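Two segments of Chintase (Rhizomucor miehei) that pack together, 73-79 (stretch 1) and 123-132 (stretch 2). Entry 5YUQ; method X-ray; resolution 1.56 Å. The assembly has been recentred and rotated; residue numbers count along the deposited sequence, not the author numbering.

Stretch 1 (73-79) FSDLLKS
Stretch 2, residues 123-132: NDTANYLKLF

Two helices of one chain cross at a steep angle in a small contact, joined at one end by a hydrogen bond and a shared water and farther along by leucine packing. The shorter helix begins at Phe 73, with Leu 77 N bonded to Phe 73 O at 3.0 Å; the other spans 124-132 and continues beyond, its regular i to i+4 bonds including Tyr 128 N to Asp 124 O at 2.8 Å. Their axes approach to 9.5 Å, with 67° between their N-to-C directions, and 329 Å² is buried, both sides summed. Register is set by two CA-CA pairs, Ser 74 with Asp 124 and Leu 77 with Asn 127, each 5.9 Å apart.

At the first pair, Ser 74 (chi1 t) donates from OG to Asp 124 OD1 at 2.7 Å. The short hydroxyl suits so close an approach, and the carboxylate, carried by an m rotamer with chi2 near -9°, is a strong acceptor. One water ties this pair to the next turn: it donates to Ser 74 O (2.9 Å) and Asp 124 OD1 (2.8 Å), and accepts from Asn 127 ND2 (2.9 Å). Asn 127 (m, chi2 -17°) thus offers its amide to the water, while its CB lies 3.8 Å from Leu 77 CB.

Leu 77, in the m,t rotamer, points toward the second helix and has the largest covered area, 90 Å². Its CD1 lies 4.0 Å from Tyr 128 CA and 3.9 Å from Leu 131 CD2; Leu 131 adopts t,p. Branched aliphatic ends fill this space without needing polar partners. Lys 78 (p,t,t,t) brings its CB within 4.0 Å of Asn 127 ND2, but its chain leads away, placing NZ 3.7 Å from Asp 75 OD1 in a long salt bridge within its own stretch.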

ATOM      1  N   PHE A  73      13.983   8.353   7.550  1.00 14.05           N
ATOM      2  CA  PHE A  73      14.307   6.997   8.009  1.00 12.64           C
ATOM      3  C   PHE A  73      15.800   6.683   7.874  1.00 15.18           C
ATOM      4  O   PHE A  73      16.434   6.220   8.823  1.00 12.95           O
ATOM      5  CB  PHE A  73      13.520   5.946   7.225  1.00 16.59           C
ATOM      6  CG  PHE A  73      12.137   5.663   7.761  1.00 14.74           C
ATOM      7  CD1 PHE A  73      11.961   4.894   8.899  1.00 16.74           C
ATOM      8  CD2 PHE A  73      11.019   6.112   7.082  1.00 16.57           C
ATOM      9  CE1 PHE A  73      10.680   4.611   9.376  1.00 16.19           C
ATOM     10  CE2 PHE A  73       9.742   5.832   7.553  1.00 18.22           C
ATOM     11  CZ  PHE A  73       9.575   5.087   8.694  1.00 17.41           C
ATOM     12  N   SER A  74      16.369   6.930   6.699  1.00 13.48           N
ATOM     13  CA  SER A  74      17.774   6.584   6.483  1.00 14.35           C
ATOM     14  C   SER A  74      18.690   7.334   7.439  1.00 12.91           C
ATOM     15  O   SER A  74      19.520   6.721   8.100  1.00 16.85           O
ATOM     16  CB  SER A  74      18.180   6.857   5.035  1.00 13.76           C
ATOM     17  OG  SER A  74      19.547   6.513   4.833  1.00 14.36           O
ATOM     18  N   ASP A  75      18.525   8.652   7.526  1.00 16.59           N
ATOM     19  CA  ASP A  75      19.330   9.456   8.445  1.00 17.95           C
ATOM     20  C   ASP A  75      19.153   9.013   9.892  1.00 18.65           C
ATOM     21  O   ASP A  75      20.124   8.902  10.637  1.00 17.12           O
ATOM     22  CB  ASP A  75      18.963  10.938   8.327  1.00 17.61           C
ATOM     23  CG  ASP A  75      19.431  11.561   7.030  1.00 20.33           C
ATOM     24  OD1 ASP A  75      20.299  10.969   6.350  1.00 19.43           O
ATOM     25  OD2 ASP A  75      18.928  12.654   6.690  1.00 23.35           O
ATOM     26  N   LEU A  76      17.908   8.770  10.290  1.00 15.81           N
ATOM     27  CA  LEU A  76      17.623   8.386  11.663  1.00 16.33           C
ATOM     28  C   LEU A  76      18.334   7.099  12.048  1.00 14.53           C
ATOM     29  O   LEU A  76      18.897   7.004  13.133  1.00 17.39           O
ATOM     30  CB  LEU A  76      16.116   8.241  11.885  1.00 15.16           C
ATOM     31  CG  LEU A  76      15.313   9.546  11.899  1.00 17.84           C
ATOM     32  CD1 LEU A  76      13.811   9.260  11.986  1.00 15.17           C
ATOM     33  CD2 LEU A  76      15.746  10.418  13.066  1.00 17.76           C
ATOM     34  N   LEU A  77      18.330   6.116  11.152  1.00 14.48           N
ATOM     35  CA  LEU A  77      18.835   4.789  11.514  1.00 16.14           C
ATOM     36  C   LEU A  77      20.341   4.599  11.332  1.00 15.69           C
ATOM     37  O   LEU A  77      20.904   3.662  11.888  1.00 17.59           O
ATOM     38  CB  LEU A  77      18.086   3.690  10.756  1.00 15.22           C
ATOM     39  CG  LEU A  77      16.566   3.695  10.932  1.00 17.68           C
ATOM     40  CD1 LEU A  77      15.951   2.493  10.230  1.00 17.76           C
ATOM     41  CD2 LEU A  77      16.214   3.697  12.405  1.00 15.45           C
ATOM     42  N   LYS A  78      20.982   5.490  10.578  1.00 14.01           N
ATOM     43  CA  LYS A  78      22.412   5.338  10.264  1.00 15.22           C
ATOM     44  C   LYS A  78      23.312   5.979  11.316  1.00 20.15           C
ATOM     45  O   LYS A  78      24.528   5.796  11.294  1.00 20.35           O
ATOM     46  CB  LYS A  78      22.733   5.890   8.867  1.00 18.18           C
ATOM     47  CG  LYS A  78      22.872   7.410   8.784  1.00 19.39           C
ATOM     48  CD  LYS A  78      23.181   7.840   7.357  1.00 20.51           C
ATOM     49  CE  LYS A  78      23.413   9.338   7.264  1.00 23.98           C
ATOM     50  NZ  LYS A  78      23.724   9.743   5.863  1.00 24.97           N
ATOM     51  N   SER A  79      22.712   6.726  12.237  1.00 18.37           N
ATOM     52  CA  SER A  79      23.442   7.291  13.367  1.00 17.34           C
ATOM     53  C   SER A  79      22.970   6.603  14.634  1.00 21.12           C
ATOM     54  O   SER A  79      21.771   6.480  14.857  1.00 19.02           O
ATOM     55  CB  SER A  79      23.189   8.794  13.456  1.00 25.40           C
ATOM     56  OG  SER A  79      23.508   9.278  14.745  1.00 30.15           O
ATOM     57  N   ASN A 123      23.327   1.044   3.771  1.00 15.08           N
ATOM     58  CA  ASN A 123      23.003   0.171   4.890  1.00 14.12           C
ATOM     59  C   ASN A 123      21.540   0.221   5.293  1.00 13.40           C
ATOM     60  O   ASN A 123      21.167  -0.365   6.305  1.00 13.81           O
ATOM     61  CB  ASN A 123      23.843   0.512   6.128  1.00 14.62           C
ATOM     62  CG  ASN A 123      25.300   0.194   5.953  1.00 19.48           C
ATOM     63  OD1 ASN A 123      25.676  -0.634   5.124  1.00 16.73           O
ATOM     64  ND2 ASN A 123      26.135   0.845   6.746  1.00 16.61           N
ATOM     65  N   ASP A 124      20.715   0.903   4.510  1.00 12.63           N
ATOM     66  CA  ASP A 124      19.319   1.112   4.905  1.00 13.65           C
ATOM     67  C   ASP A 124      18.580  -0.158   5.311  1.00 11.94           C
ATOM     68  O   ASP A 124      17.935  -0.193   6.358  1.00 12.22           O
ATOM     69  CB  ASP A 124      18.541   1.818   3.799  1.00 12.13           C
ATOM     70  CG  ASP A 124      18.770   3.315   3.786  1.00 11.10           C
ATOM     71  OD1 ASP A 124      19.396   3.850   4.737  1.00 13.55           O
ATOM     72  OD2 ASP A 124      18.307   3.954   2.828  1.00 13.38           O
ATOM     73  N   THR A 125      18.679  -1.202   4.497  1.00 12.07           N
ATOM     74  CA  THR A 125      17.913  -2.411   4.770  1.00 14.18           C
ATOM     75  C   THR A 125      18.411  -3.131   6.015  1.00 13.31           C
ATOM     76  O   THR A 125      17.608  -3.582   6.827  1.00 12.48           O
ATOM     77  CB  THR A 125      17.841  -3.334   3.541  1.00 14.39           C
ATOM     78  OG1 THR A 125      17.103  -2.666   2.503  1.00 13.13           O
ATOM     79  CG2 THR A 125      17.121  -4.626   3.889  1.00 14.62           C
ATOM     80  N   ALA A 126      19.728  -3.202   6.194  1.00 12.76           N
ATOM     81  CA  ALA A 126      20.280  -3.794   7.413  1.00 13.02           C
ATOM     82  C   ALA A 126      19.838  -2.989   8.638  1.00 14.60           C
ATOM     83  O   ALA A 126      19.536  -3.553   9.695  1.00 14.20           O
ATOM     84  CB  ALA A 126      21.802  -3.852   7.332  1.00 14.18           C
ATOM     85  N   ASN A 127      19.816  -1.667   8.491  1.00 15.54           N
ATOM     86  CA  ASN A 127      19.451  -0.786   9.595  1.00 15.03           C
ATOM     87  C   ASN A 127      17.971  -0.886   9.924  1.00 14.76           C
ATOM     88  O   ASN A 127      17.573  -0.747  11.079  1.00 15.30           O
ATOM     89  CB  ASN A 127      19.821   0.667   9.270  1.00 14.38           C
ATOM     90  CG  ASN A 127      21.320   0.904   9.291  1.00 15.33           C
ATOM     91  OD1 ASN A 127      22.085   0.102   9.837  1.00 14.06           O
ATOM     92  ND2 ASN A 127      21.744   2.017   8.713  1.00 15.02           N
ATOM     93  N   TYR A 128      17.160  -1.122   8.897  1.00 13.37           N
ATOM     94  CA  TYR A 128      15.729  -1.340   9.076  1.00 11.23           C
ATOM     95  C   TYR A 128      15.515  -2.568   9.940  1.00 12.99           C
ATOM     96  O   TYR A 128      14.710  -2.559  10.869  1.00 12.75           O
ATOM     97  CB  TYR A 128      15.084  -1.584   7.715  1.00 12.16           C
ATOM     98  CG  TYR A 128      13.630  -1.219   7.546  1.00 13.16           C
ATOM     99  CD1 TYR A 128      12.894  -0.591   8.547  1.00 12.70           C
ATOM    100  CD2 TYR A 128      12.993  -1.505   6.351  1.00 13.41           C
ATOM    101  CE1 TYR A 128      11.544  -0.245   8.331  1.00 13.49           C
ATOM    102  CE2 TYR A 128      11.662  -1.168   6.128  1.00 13.15           C
ATOM    103  CZ  TYR A 128      10.945  -0.553   7.124  1.00 13.82           C
ATOM    104  OH  TYR A 128       9.635  -0.229   6.871  1.00 12.55           O
ATOM    105  N   LEU A 129      16.245  -3.639   9.639  1.00 13.27           N
ATOM    106  CA  LEU A 129      16.155  -4.844  10.456  1.00 14.60           C
ATOM    107  C   LEU A 129      16.637  -4.574  11.876  1.00 13.02           C
ATOM    108  O   LEU A 129      16.020  -5.033  12.839  1.00 14.32           O
ATOM    109  CB  LEU A 129      16.939  -6.000   9.824  1.00 14.15           C
ATOM    110  CG  LEU A 129      16.898  -7.313  10.616  1.00 14.19           C
ATOM    111  CD1 LEU A 129      15.453  -7.704  10.905  1.00 16.81           C
ATOM    112  CD2 LEU A 129      17.598  -8.401   9.834  1.00 17.27           C
ATOM    113  N   LYS A 130      17.718  -3.806  12.005  1.00 13.65           N
ATOM    114  CA  LYS A 130      18.208  -3.435  13.328  1.00 14.67           C
ATOM    115  C   LYS A 130      17.109  -2.729  14.112  1.00 13.61           C
ATOM    116  O   LYS A 130      16.933  -2.971  15.302  1.00 15.49           O
ATOM    117  CB  LYS A 130      19.436  -2.537  13.226  1.00 16.58           C
ATOM    118  CG  LYS A 130      20.331  -2.648  14.437  1.00 26.05           C
ATOM    119  CD  LYS A 130      21.630  -1.881  14.255  1.00 30.47           C
ATOM    120  CE  LYS A 130      22.560  -2.129  15.445  1.00 39.67           C
ATOM    121  NZ  LYS A 130      23.644  -1.106  15.580  1.00 29.13           N
ATOM    122  N   LEU A 131      16.369  -1.866  13.432  1.00 13.58           N
ATOM    123  CA  LEU A 131      15.249  -1.181  14.061  1.00 12.69           C
ATOM    124  C   LEU A 131      14.191  -2.157  14.557  1.00 14.68           C
ATOM    125  O   LEU A 131      13.723  -2.042  15.687  1.00 15.21           O
ATOM    126  CB  LEU A 131      14.635  -0.176  13.089  1.00 13.40           C
ATOM    127  CG  LEU A 131      13.350   0.516  13.550  1.00 14.72           C
ATOM    128  CD1 LEU A 131      13.587   1.268  14.843  1.00 14.65           C
ATOM    129  CD2 LEU A 131      12.891   1.457  12.452  1.00 14.46           C
ATOM    130  N   PHE A 132      13.804  -3.121  13.728  1.00 12.49           N
ATOM    131  CA  PHE A 132      12.808  -4.090  14.163  1.00 12.93           C
ATOM    132  C   PHE A 132      13.307  -4.924  15.331  1.00 14.06           C
ATOM    133  O   PHE A 132      12.545  -5.247  16.242  1.00 15.23           O
ATOM    134  CB  PHE A 132      12.390  -4.995  13.011  1.00 13.48           C
ATOM    135  CG  PHE A 132      11.272  -4.437  12.187  1.00 13.94           C
ATOM    136  CD1 PHE A 132       9.989  -4.363  12.703  1.00 13.07           C
ATOM    137  CD2 PHE A 132      11.504  -3.999  10.896  1.00 12.12           C
ATOM    138  CE1 PHE A 132       8.941  -3.853  11.939  1.00 15.45           C
ATOM    139  CE2 PHE A 132      10.461  -3.489  10.120  1.00 11.91           C
ATOM    140  CZ  PHE A 132       9.174  -3.423  10.650  1.00 14.45           C
TER
HETATM  141  O   HOH W   1      19.862   3.875   7.515  1.00 14.49           O